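Local structure of nodulation protein S (Bradyrhizobium sp., 3OFK) at residues Gly50-Gly55 / Pro71-Leu76; Ala112-Leu117 / Leu144-His149; Gly168-Ile173 / Asp196-Arg201. The protein probably transfers a methyl group from S-adenosylmethionine during nod factor synthesis, acting as an N-methyltransferase, and is captured here with the by-product S-adenosyl-L-homocysteine. One frame throughout, in Å; residues are numbered along the deposited sequence.

Contact 1: Gly50-Gly55 / Pro71-Leu76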
ATOM      1  N   GLY A  50       9.062 -14.336   8.756  1.00 55.46           N
ATOM      2  CA  GLY A  50       9.742 -15.208   7.786  1.00 54.47           C
ATOM      3  C   GLY A  50       9.094 -15.169   6.410  1.00 50.71           C
ATOM      4  O   GLY A  50       8.413 -14.200   6.075  1.00 48.88           O
ATOM      5  N   ALA A  51       9.321 -16.218   5.609  1.00 50.32           N
ATOM      6  CA  ALA A  51       8.766 -16.316   4.245  1.00 47.98           C
ATOM      7  C   ALA A  51       7.229 -16.353   4.254  1.00 46.72           C
ATOM      8  O   ALA A  51       6.614 -16.944   5.151  1.00 48.76           O
ATOM      9  CB  ALA A  51       9.341 -17.565   3.495  1.00 47.67           C
ATOM     10  N   VAL A  52       6.616 -15.758   3.240  1.00 44.05           N
ATOM     11  CA  VAL A  52       5.139 -15.680   3.154  1.00 42.33           C
ATOM     12  C   VAL A  52       4.601 -16.779   2.222  1.00 41.78           C
ATOM     13  O   VAL A  52       5.227 -17.081   1.226  1.00 40.66           O
ATOM     14  CB  VAL A  52       4.737 -14.234   2.726  1.00 40.80           C
ATOM     15  CG1 VAL A  52       3.337 -14.152   2.240  1.00 37.07           C
ATOM     16  CG2 VAL A  52       4.975 -13.263   3.896  1.00 42.68           C
ATOM     17  N   SER A  53       3.459 -17.390   2.537  1.00 43.42           N
ATOM     18  CA  SER A  53       2.850 -18.391   1.613  1.00 44.23           C
ATOM     19  C   SER A  53       2.068 -17.802   0.405  1.00 42.99           C
ATOM     20  O   SER A  53       2.102 -18.333  -0.724  1.00 42.61           O
ATOM     21  CB  SER A  53       1.913 -19.323   2.375  1.00 46.18           C
ATOM     22  OG  SER A  53       2.619 -20.188   3.284  1.00 53.20           O
ATOM     23  N   ASN A  54       1.314 -16.736   0.659  1.00 41.70           N
ATOM     24  CA  ASN A  54       0.342 -16.251  -0.317  1.00 40.73           C
ATOM     25  C   ASN A  54       0.136 -14.810  -0.019  1.00 38.19           C
ATOM     26  O   ASN A  54      -0.622 -14.480   0.870  1.00 38.74           O
ATOM     27  CB  ASN A  54      -0.974 -17.027  -0.177  1.00 42.68           C
ATOM     28  CG  ASN A  54      -1.889 -16.832  -1.361  1.00 43.53           C
ATOM     29  OD1 ASN A  54      -1.433 -16.581  -2.472  1.00 41.61           O
ATOM     30  ND2 ASN A  54      -3.199 -16.976  -1.130  1.00 46.72           N
ATOM     31  N   GLY A  55       0.886 -13.953  -0.691  1.00 35.93           N
ATOM     32  CA  GLY A  55       0.901 -12.535  -0.349  1.00 34.81           C
ATOM     33  C   GLY A  55       0.018 -11.707  -1.290  1.00 34.55           C
ATOM     34  O   GLY A  55      -0.187 -12.094  -2.447  1.00 33.70           O
ATOM     35  N   PRO A  71      10.511 -12.061  -3.998  1.00 37.21           N
ATOM     36  CA  PRO A  71      11.328 -13.223  -3.696  1.00 38.75           C
ATOM     37  C   PRO A  71      11.021 -13.902  -2.368  1.00 39.35           C
ATOM     38  O   PRO A  71      11.529 -14.988  -2.111  1.00 39.52           O
ATOM     39  CB  PRO A  71      12.747 -12.669  -3.664  1.00 40.88           C
ATOM     40  CG  PRO A  71      12.662 -11.264  -4.187  1.00 39.85           C
ATOM     41  CD  PRO A  71      11.298 -10.813  -4.063  1.00 38.24           C
ATOM     42  N   HIS A  72      10.166 -13.286  -1.552  1.00 37.38           N
ATOM     43  CA  HIS A  72       9.881 -13.756  -0.204  1.00 38.66           C
ATOM     44  C   HIS A  72       8.473 -14.342  -0.031  1.00 39.61           C
ATOM     45  O   HIS A  72       8.100 -14.730   1.075  1.00 41.05           O
ATOM     46  CB  HIS A  72      10.134 -12.603   0.750  1.00 38.10           C
ATOM     47  CG  HIS A  72      11.467 -11.944   0.534  1.00 36.81           C
ATOM     48  ND1 HIS A  72      12.667 -12.590   0.740  1.00 37.18           N
ATOM     49  CD2 HIS A  72      11.779 -10.711   0.071  1.00 35.02           C
ATOM     50  CE1 HIS A  72      13.658 -11.776   0.431  1.00 41.41           C
ATOM     51  NE2 HIS A  72      13.146 -10.632   0.008  1.00 36.64           N
ATOM     52  N   CYS A  73       7.715 -14.410  -1.127  1.00 38.10           N
ATOM     53  CA  CYS A  73       6.355 -14.950  -1.138  1.00 39.04           C
ATOM     54  C   CYS A  73       6.313 -16.148  -2.084  1.00 39.01           C
ATOM     55  O   CYS A  73       6.767 -16.046  -3.207  1.00 39.16           O
ATOM     56  CB  CYS A  73       5.395 -13.894  -1.670  1.00 37.96           C
ATOM     57  SG  CYS A  73       5.446 -12.278  -0.844  1.00 38.48           S
ATOM     58  N   LYS A  74       5.779 -17.277  -1.637  1.00 39.43           N
ATOM     59  CA  LYS A  74       5.653 -18.468  -2.473  1.00 41.15           C
ATOM     60  C   LYS A  74       4.719 -18.149  -3.664  1.00 39.27           C
ATOM     61  O   LYS A  74       4.984 -18.497  -4.819  1.00 38.53           O
ATOM     62  CB  LYS A  74       5.112 -19.622  -1.609  1.00 43.25           C
ATOM     63  CG  LYS A  74       5.026 -20.984  -2.253  1.00 49.34           C
ATOM     64  CD  LYS A  74       5.001 -22.043  -1.140  1.00 59.16           C
ATOM     65  CE  LYS A  74       4.354 -23.350  -1.571  1.00 65.93           C
ATOM     66  NZ  LYS A  74       4.381 -24.306  -0.413  1.00 70.75           N
ATOM     67  N   ARG A  75       3.643 -17.455  -3.346  1.00 38.58           N
ATOM     68  CA  ARG A  75       2.758 -16.834  -4.344  1.00 37.86           C
ATOM     69  C   ARG A  75       2.508 -15.386  -3.947  1.00 35.09           C
ATOM     70  O   ARG A  75       2.383 -15.067  -2.752  1.00 35.01           O
ATOM     71  CB  ARG A  75       1.429 -17.599  -4.438  1.00 38.95           C
ATOM     72  CG  ARG A  75       1.540 -18.980  -5.034  1.00 45.91           C
ATOM     73  CD  ARG A  75       0.158 -19.661  -5.250  1.00 60.00           C
ATOM     74  NE  ARG A  75      -0.630 -19.013  -6.309  1.00 68.36           N
ATOM     75  CZ  ARG A  75      -1.720 -18.259  -6.138  1.00 73.34           C
ATOM     76  NH1 ARG A  75      -2.242 -18.030  -4.936  1.00 75.43           N
ATOM     77  NH2 ARG A  75      -2.313 -17.731  -7.201  1.00 75.90           N
ATOM     78  N   LEU A  76       2.426 -14.514  -4.953  1.00 32.55           N
ATOM     79  CA  LEU A  76       2.122 -13.085  -4.764  1.00 30.94           C
ATOM     80  C   LEU A  76       1.017 -12.690  -5.743  1.00 31.45           C
ATOM     81  O   LEU A  76       1.092 -13.019  -6.948  1.00 29.64           O
ATOM     82  CB  LEU A  76       3.357 -12.198  -5.022  1.00 31.13           C
ATOM     83  CG  LEU A  76       3.286 -10.663  -4.876  1.00 27.00           C
ATOM     84  CD1 LEU A  76       2.784 -10.208  -3.455  1.00 31.92           C
ATOM     85  CD2 LEU A  76       4.574  -9.992  -5.227  1.00 31.83           C
TER

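Contact 2: Ala112-Leu117 / Leu144-His149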
ATOM      1  N   ALA A 112     -12.015 -15.379  -3.390  1.00 65.79           N
ATOM      2  CA  ALA A 112     -12.129 -16.406  -2.382  1.00 67.33           C
ATOM      3  C   ALA A 112     -10.751 -16.659  -1.730  1.00 65.68           C
ATOM      4  O   ALA A 112     -10.683 -17.265  -0.656  1.00 66.53           O
ATOM      5  CB  ALA A 112     -12.696 -17.684  -3.006  1.00 70.61           C
ATOM      6  N   GLU A 113      -9.674 -16.193  -2.380  1.00 62.91           N
ATOM      7  CA  GLU A 113      -8.301 -16.214  -1.826  1.00 60.65           C
ATOM      8  C   GLU A 113      -8.212 -15.663  -0.403  1.00 57.52           C
ATOM      9  O   GLU A 113      -8.800 -14.617  -0.083  1.00 55.74           O
ATOM     10  CB  GLU A 113      -7.338 -15.348  -2.670  1.00 58.92           C
ATOM     11  CG  GLU A 113      -6.825 -15.926  -3.982  1.00 62.51           C
ATOM     12  CD  GLU A 113      -5.520 -16.673  -3.830  1.00 67.59           C
ATOM     13  OE1 GLU A 113      -5.541 -17.886  -3.552  1.00 74.39           O
ATOM     14  OE2 GLU A 113      -4.461 -16.052  -4.005  1.00 67.03           O
ATOM     15  N   LEU A 114      -7.458 -16.366   0.442  1.00 56.53           N
ATOM     16  CA  LEU A 114      -7.018 -15.806   1.721  1.00 53.32           C
ATOM     17  C   LEU A 114      -5.498 -15.673   1.678  1.00 49.96           C
ATOM     18  O   LEU A 114      -4.812 -16.583   1.203  1.00 51.17           O
ATOM     19  CB  LEU A 114      -7.472 -16.668   2.907  1.00 55.49           C
ATOM     20  CG  LEU A 114      -8.993 -16.851   3.020  1.00 59.35           C
ATOM     21  CD1 LEU A 114      -9.375 -17.833   4.164  1.00 57.68           C
ATOM     22  CD2 LEU A 114      -9.704 -15.502   3.168  1.00 52.44           C
ATOM     23  N   PHE A 115      -5.004 -14.532   2.161  1.00 46.05           N
ATOM     24  CA  PHE A 115      -3.578 -14.146   2.140  1.00 44.39           C
ATOM     25  C   PHE A 115      -2.978 -14.059   3.545  1.00 44.22           C
ATOM     26  O   PHE A 115      -3.554 -13.456   4.451  1.00 43.02           O
ATOM     27  CB  PHE A 115      -3.403 -12.802   1.427  1.00 41.85           C
ATOM     28  CG  PHE A 115      -4.026 -12.768   0.064  1.00 43.87           C
ATOM     29  CD1 PHE A 115      -3.360 -13.305  -1.026  1.00 40.99           C
ATOM     30  CD2 PHE A 115      -5.304 -12.236  -0.124  1.00 43.36           C
ATOM     31  CE1 PHE A 115      -3.934 -13.316  -2.267  1.00 41.11           C
ATOM     32  CE2 PHE A 115      -5.891 -12.233  -1.386  1.00 41.56           C
ATOM     33  CZ  PHE A 115      -5.200 -12.777  -2.461  1.00 43.51           C
ATOM     34  N   ASP A 116      -1.809 -14.658   3.730  1.00 45.28           N
ATOM     35  CA  ASP A 116      -1.101 -14.531   5.019  1.00 45.71           C
ATOM     36  C   ASP A 116      -0.291 -13.219   5.145  1.00 43.67           C
ATOM     37  O   ASP A 116       0.234 -12.901   6.227  1.00 44.05           O
ATOM     38  CB  ASP A 116      -0.243 -15.763   5.316  1.00 49.15           C
ATOM     39  CG  ASP A 116       0.802 -16.039   4.253  1.00 49.83           C
ATOM     40  OD1 ASP A 116       0.548 -15.743   3.088  1.00 48.51           O
ATOM     41  OD2 ASP A 116       1.874 -16.578   4.582  1.00 54.30           O
ATOM     42  N   LEU A 117      -0.174 -12.465   4.053  1.00 40.47           N
ATOM     43  CA  LEU A 117       0.330 -11.095   4.116  1.00 38.13           C
ATOM     44  C   LEU A 117      -0.458 -10.231   3.151  1.00 37.16           C
ATOM     45  O   LEU A 117      -0.605 -10.593   1.981  1.00 35.52           O
ATOM     46  CB  LEU A 117       1.800 -10.998   3.721  1.00 38.52           C
ATOM     47  CG  LEU A 117       2.428  -9.595   3.780  1.00 32.56           C
ATOM     48  CD1 LEU A 117       2.457  -9.014   5.213  1.00 36.99           C
ATOM     49  CD2 LEU A 117       3.854  -9.724   3.211  1.00 36.67           C
ATOM     50  N   LEU A 144      -7.806 -11.708   4.886  1.00 45.93           N
ATOM     51  CA  LEU A 144      -6.672 -12.158   5.719  1.00 47.58           C
ATOM     52  C   LEU A 144      -6.891 -13.624   6.112  1.00 50.50           C
ATOM     53  O   LEU A 144      -8.001 -13.993   6.499  1.00 52.19           O
ATOM     54  CB  LEU A 144      -6.509 -11.305   6.984  1.00 47.01           C
ATOM     55  CG  LEU A 144      -5.407 -10.252   7.046  1.00 48.29           C
ATOM     56  CD1 LEU A 144      -5.325  -9.609   8.437  1.00 42.76           C
ATOM     57  CD2 LEU A 144      -4.051 -10.850   6.653  1.00 41.71           C
ATOM     58  N   ALA A 145      -5.846 -14.443   5.998  1.00 51.74           N
ATOM     59  CA  ALA A 145      -5.883 -15.816   6.489  1.00 56.43           C
ATOM     60  C   ALA A 145      -5.967 -15.815   8.031  1.00 58.69           C
ATOM     61  O   ALA A 145      -5.495 -14.870   8.660  1.00 57.92           O
ATOM     62  CB  ALA A 145      -4.642 -16.567   6.031  1.00 56.62           C
ATOM     63  N   PRO A 146      -6.557 -16.870   8.643  1.00 63.11           N
ATOM     64  CA  PRO A 146      -6.688 -16.948  10.108  1.00 65.31           C
ATOM     65  C   PRO A 146      -5.476 -16.615  11.001  1.00 65.51           C
ATOM     66  O   PRO A 146      -5.675 -16.328  12.194  1.00 67.86           O
ATOM     67  CB  PRO A 146      -7.126 -18.393  10.325  1.00 68.96           C
ATOM     68  CG  PRO A 146      -8.001 -18.661   9.170  1.00 69.34           C
ATOM     69  CD  PRO A 146      -7.369 -17.925   7.997  1.00 64.88           C
ATOM     70  N   GLY A 147      -4.251 -16.667  10.479  1.00 63.81           N
ATOM     71  CA  GLY A 147      -3.077 -16.246  11.263  1.00 63.34           C
ATOM     72  C   GLY A 147      -2.256 -15.131  10.626  1.00 60.28           C
ATOM     73  O   GLY A 147      -1.169 -14.806  11.112  1.00 60.62           O
ATOM     74  N   GLY A 148      -2.787 -14.541   9.553  1.00 56.49           N
ATOM     75  CA  GLY A 148      -2.014 -13.685   8.684  1.00 53.80           C
ATOM     76  C   GLY A 148      -1.849 -12.288   9.211  1.00 51.22           C
ATOM     77  O   GLY A 148      -2.539 -11.896  10.154  1.00 52.71           O
ATOM     78  N   HIS A 149      -0.918 -11.549   8.614  1.00 47.18           N
ATOM     79  CA  HIS A 149      -0.664 -10.163   9.006  1.00 45.29           C
ATOM     80  C   HIS A 149      -1.006  -9.189   7.904  1.00 42.01           C
ATOM     81  O   HIS A 149      -0.938  -9.529   6.714  1.00 41.56           O
ATOM     82  CB  HIS A 149       0.797  -9.939   9.399  1.00 46.07           C
ATOM     83  CG  HIS A 149       1.210 -10.712  10.612  1.00 48.09           C
ATOM     84  ND1 HIS A 149       1.533 -12.049  10.560  1.00 48.07           N
ATOM     85  CD2 HIS A 149       1.319 -10.344  11.909  1.00 51.48           C
ATOM     86  CE1 HIS A 149       1.853 -12.467  11.773  1.00 55.13           C
ATOM     87  NE2 HIS A 149       1.724 -11.453  12.611  1.00 55.37           N
TER

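Contact 3: Gly168-Ile173 / Asp196-Arg201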
ATOM      1  N   GLY A 168      -5.530   9.835   6.751  1.00 41.32           N
ATOM      2  CA  GLY A 168      -4.283   9.101   6.588  1.00 40.81           C
ATOM      3  C   GLY A 168      -4.048   8.092   7.706  1.00 41.20           C
ATOM      4  O   GLY A 168      -5.002   7.444   8.176  1.00 41.57           O
ATOM      5  N   ALA A 169      -2.786   7.981   8.143  1.00 41.19           N
ATOM      6  CA  ALA A 169      -2.329   6.883   9.001  1.00 40.41           C
ATOM      7  C   ALA A 169      -3.164   6.702  10.265  1.00 41.14           C
ATOM      8  O   ALA A 169      -3.670   5.599  10.533  1.00 39.16           O
ATOM      9  CB  ALA A 169      -0.835   7.068   9.360  1.00 41.08           C
ATOM     10  N   GLU A 170      -3.332   7.782  11.019  1.00 42.14           N
ATOM     11  CA  GLU A 170      -3.853   7.662  12.378  1.00 44.39           C
ATOM     12  C   GLU A 170      -5.309   7.219  12.323  1.00 44.24           C
ATOM     13  O   GLU A 170      -5.728   6.330  13.070  1.00 44.94           O
ATOM     14  CB  GLU A 170      -3.709   8.965  13.180  1.00 46.12           C
ATOM     15  CG  GLU A 170      -2.276   9.456  13.357  1.00 47.50           C
ATOM     16  CD  GLU A 170      -1.837  10.413  12.249  1.00 46.97           C
ATOM     17  OE1 GLU A 170      -2.162  10.134  11.079  1.00 50.50           O
ATOM     18  OE2 GLU A 170      -1.186  11.442  12.553  1.00 47.92           O
ATOM     19  N   THR A 171      -6.046   7.808  11.388  1.00 43.97           N
ATOM     20  CA  THR A 171      -7.436   7.485  11.190  1.00 43.77           C
ATOM     21  C   THR A 171      -7.637   6.031  10.772  1.00 43.41           C
ATOM     22  O   THR A 171      -8.456   5.319  11.373  1.00 42.53           O
ATOM     23  CB  THR A 171      -8.099   8.513  10.227  1.00 44.77           C
ATOM     24  OG1 THR A 171      -8.087   9.803  10.864  1.00 44.23           O
ATOM     25  CG2 THR A 171      -9.513   8.137   9.953  1.00 43.33           C
ATOM     26  N   VAL A 172      -6.879   5.579   9.772  1.00 41.36           N
ATOM     27  CA  VAL A 172      -6.970   4.191   9.344  1.00 40.96           C
ATOM     28  C   VAL A 172      -6.522   3.201  10.430  1.00 42.18           C
ATOM     29  O   VAL A 172      -7.184   2.188  10.654  1.00 43.26           O
ATOM     30  CB  VAL A 172      -6.202   3.952   8.047  1.00 38.90           C
ATOM     31  CG1 VAL A 172      -6.167   2.474   7.714  1.00 37.12           C
ATOM     32  CG2 VAL A 172      -6.835   4.758   6.890  1.00 39.71           C
ATOM     33  N   ILE A 173      -5.418   3.489  11.117  1.00 43.15           N
ATOM     34  CA  ILE A 173      -4.951   2.625  12.205  1.00 44.25           C
ATOM     35  C   ILE A 173      -6.077   2.414  13.210  1.00 45.81           C
ATOM     36  O   ILE A 173      -6.304   1.290  13.680  1.00 46.28           O
ATOM     37  CB  ILE A 173      -3.666   3.196  12.871  1.00 45.91           C
ATOM     38  CG1 ILE A 173      -2.447   2.974  11.955  1.00 44.09           C
ATOM     39  CG2 ILE A 173      -3.399   2.536  14.210  1.00 46.79           C
ATOM     40  CD1 ILE A 173      -1.218   3.712  12.370  1.00 46.53           C
ATOM     41  N   ASP A 196       6.389  12.101   6.237  1.00 58.03           N
ATOM     42  CA  ASP A 196       6.143  11.705   7.619  1.00 58.16           C
ATOM     43  C   ASP A 196       5.071  10.661   7.686  1.00 54.88           C
ATOM     44  O   ASP A 196       3.879  10.972   7.647  1.00 54.71           O
ATOM     45  CB  ASP A 196       5.757  12.901   8.479  1.00 60.40           C
ATOM     46  CG  ASP A 196       5.561  12.531   9.947  1.00 60.14           C
ATOM     47  OD1 ASP A 196       5.911  11.403  10.377  1.00 56.14           O
ATOM     48  OD2 ASP A 196       5.054  13.390  10.686  1.00 71.37           O
ATOM     49  N   CYS A 197       5.532   9.426   7.837  1.00 53.75           N
ATOM     50  CA  CYS A 197       4.771   8.235   7.570  1.00 51.18           C
ATOM     51  C   CYS A 197       4.645   7.424   8.836  1.00 50.47           C
ATOM     52  O   CYS A 197       5.566   7.378   9.646  1.00 52.18           O
ATOM     53  CB  CYS A 197       5.536   7.402   6.547  1.00 50.63           C
ATOM     54  SG  CYS A 197       4.759   5.864   6.147  1.00 56.10           S
ATOM     55  N   LEU A 198       3.506   6.776   8.991  1.00 48.42           N
ATOM     56  CA  LEU A 198       3.285   5.843  10.092  1.00 48.70           C
ATOM     57  C   LEU A 198       3.044   4.502   9.450  1.00 46.75           C
ATOM     58  O   LEU A 198       2.281   4.419   8.501  1.00 44.59           O
ATOM     59  CB  LEU A 198       2.054   6.251  10.910  1.00 49.13           C
ATOM     60  CG  LEU A 198       1.901   5.732  12.340  1.00 49.55           C
ATOM     61  CD1 LEU A 198       3.178   5.919  13.182  1.00 50.91           C
ATOM     62  CD2 LEU A 198       0.737   6.465  12.978  1.00 51.60           C
ATOM     63  N   LEU A 199       3.749   3.477   9.924  1.00 47.07           N
ATOM     64  CA  LEU A 199       3.511   2.116   9.498  1.00 46.27           C
ATOM     65  C   LEU A 199       3.148   1.317  10.718  1.00 46.52           C
ATOM     66  O   LEU A 199       3.677   1.558  11.811  1.00 49.26           O
ATOM     67  CB  LEU A 199       4.762   1.494   8.850  1.00 47.02           C
ATOM     68  CG  LEU A 199       5.561   2.327   7.846  1.00 50.75           C
ATOM     69  CD1 LEU A 199       6.614   1.473   7.103  1.00 57.84           C
ATOM     70  CD2 LEU A 199       4.605   2.921   6.868  1.00 59.74           C
ATOM     71  N   ALA A 200       2.247   0.365  10.524  1.00 44.94           N
ATOM     72  CA  ALA A 200       1.829  -0.554  11.574  1.00 45.16           C
ATOM     73  C   ALA A 200       1.564  -1.932  10.961  1.00 44.39           C
ATOM     74  O   ALA A 200       1.019  -2.060   9.853  1.00 42.79           O
ATOM     75  CB  ALA A 200       0.574  -0.030  12.288  1.00 44.53           C
ATOM     76  N   ARG A 201       1.963  -2.952  11.703  1.00 46.18           N
ATOM     77  CA  ARG A 201       1.750  -4.327  11.337  1.00 46.87           C
ATOM     78  C   ARG A 201       0.649  -4.857  12.235  1.00 47.27           C
ATOM     79  O   ARG A 201       0.757  -4.803  13.469  1.00 48.96           O
ATOM     80  CB  ARG A 201       3.050  -5.116  11.510  1.00 47.70           C
ATOM     81  CG  ARG A 201       2.979  -6.592  11.112  1.00 51.87           C
ATOM     82  CD  ARG A 201       4.353  -7.222  11.278  1.00 58.88           C
ATOM     83  NE  ARG A 201       4.420  -8.623  10.848  1.00 62.05           N
ATOM     84  CZ  ARG A 201       4.542  -9.685  11.654  1.00 67.14           C
ATOM     85  NH1 ARG A 201       4.621  -9.545  12.982  1.00 67.79           N
ATOM     86  NH2 ARG A 201       4.598 -10.912  11.120  1.00 66.41           N
TER

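Contact 1: Gly50-Gly55 / Pro71-Leu76
Arg75 and Asn54 run side by side, pointing the same way, across two parallel strands at their N-terminal ends. From Arg75, CB lies 3.6 Å from Asn54 OD1 and also faces the Ser53 carbonyl. With CG anti to the carbonyl carbon (chi1 -69°), the chain sets off beside its own backbone N, then bends at chi3. CZ comes back to 4.0 Å from Asn54 OD1, and NH1 stands 3.0 Å from that oxygen, the amide and guanidinium planes turned 39° apart. NH1 has its salt bridge with Glu113, while Asn54 ND2 donates to the Leu114 carbonyl; together these tie the pair to the chain leading into strand 115-121. Along the two backbones, the bonds alternate: Val52 N gives a nearly straight one to His72 O at 2.8 Å, Lys74 N returns to Val52 O, and Gly55 N reaches Arg75 O at 2.8 Å. Between them Arg75 N bonds to Ser53 O at a longer 3.2 Å, where both chains turn a corner. On the opposite face from Arg75, Val52 CB meets Cys73 SG at 4.1 Å. The segments hold the starts of the two strands, 52-58 and 73-80, of a beta-alpha-beta unit; its connecting helix 64-69 packs on Leu76, and strand 115-121 flanks Val52 and Asn54.

Contact 2: Ala112-Leu117 / Leu144-His149
Ala145 N meets the flat carbonyl group of Phe115 from above its plane, 52° out of it, and donates a hydrogen bond of 2.9 Å to Phe115 O. Carbon also gathers round this oxygen: Leu144 CD2 comes to 3.4 Å and Ala145 CB to 3.7 Å. One residue on, the Asp116 carbonyl is used in the same manner, with His149 N 49° above its plane and 3.0 Å from Asp116 O. The two aromatic rings lead away from the contact: that of Phe115 packs on Leu56 and Thr77, that of His149 against Ser49 and Arg203. Between the two bonds the chain 144-149 makes a type I turn from Ala145 to Gly148, closed by Gly148 N on Ala145 O. The approach is close here, with Asp116 CA only 3.9 Å from Gly148 CA, and a glycine, with no side chain, is what stands at this point. Further along, Leu117 CA sends a C-H toward His149 O, and Leu117 CD1 sits 3.7 Å from that oxygen. At the exposed end, Leu114 CB faces the Ala145 backbone (4.0 Å to Ala145 CA), while its CD1 touches the Pro146 ring at CD. The CB of Asp116 points away from 144-149, and its carboxylate spans the backbone N of Ser53 and the backbone N of Asn54. The contact therefore depends on aliphatic carbons and on two main-chain hydrogen bonds between parallel strands, both donated by 144-149. The carboxylate of Asp116 is directed to the other neighbouring strand, 52-58; two amide donors probably stabilise its negative charge there.

Contact 3: Gly168-Ile173 / Asp196-Arg201
Helix 169-179 lies on one face of the central sheet, and its first turn meets strand 196-203 through Ala169, Ile173 and Leu198. Over the two short segments the axes run 18° from parallel and 9.1 Å apart at their closest. Ala169 CB abuts Leu198 CB at 3.4 Å, tighter than a usual carbon contact. One turn on, Ile173 extends from the helix to the strand and crosses the Leu198 side chain at about a right angle, its terminal CD1 pressed to 3.4 Å from Leu198 CD2 and 3.7 Å from Leu198 CG. Leu198 CG is anti to its backbone N (chi1 -160°), and the CD2 branch lies near both Ala169 CB and Ile173 CD1. Ile173 CD1 also touches Ala200 CB, at 4.1 Å. The strand belongs to the Rossmann-like methyltransferase sheet, in which 196-203 runs antiparallel to its neighbours and is inserted between 148-155 and the outermost strand 181-189. Gly168 sits at the N-cap, and the helix hydrogen bonds start there, with Val172 N on Gly168 O. At the partly exposed side, Glu170 CG comes within 4.3 Å of Leu198 CD2 while its carboxylate turns to the backbone N of Asp157. Phe152 extends the apolar packing beside Ile173. Cys197 and Leu199 point to the other face of the sheet, against helix 33-46.

Overall arrangement
All three contacts build on one mixed sheet. Contacts 1 and 2 are neighbours at its partly buried end, joined through strands 52-58 and 115-121: the two share the Asp116 carboxylate, which belongs to contact 2 but serves the start of strand 52-58 in contact 1. Both are parallel strand pairings carried by main-chain bonds, but contact 1 adds a polar Asn-Arg pair, whereas contact 2 adds aliphatic carbons and a tight turn. Contact 3 is the buried one; it lays a helix on the sheet through carbon-to-carbon packing, with no hydrogen bond between its segments. It meets contact 2 where His149 packs against Arg201, strands 148-155 and 196-203 being adjacent, and does not touch contact 1.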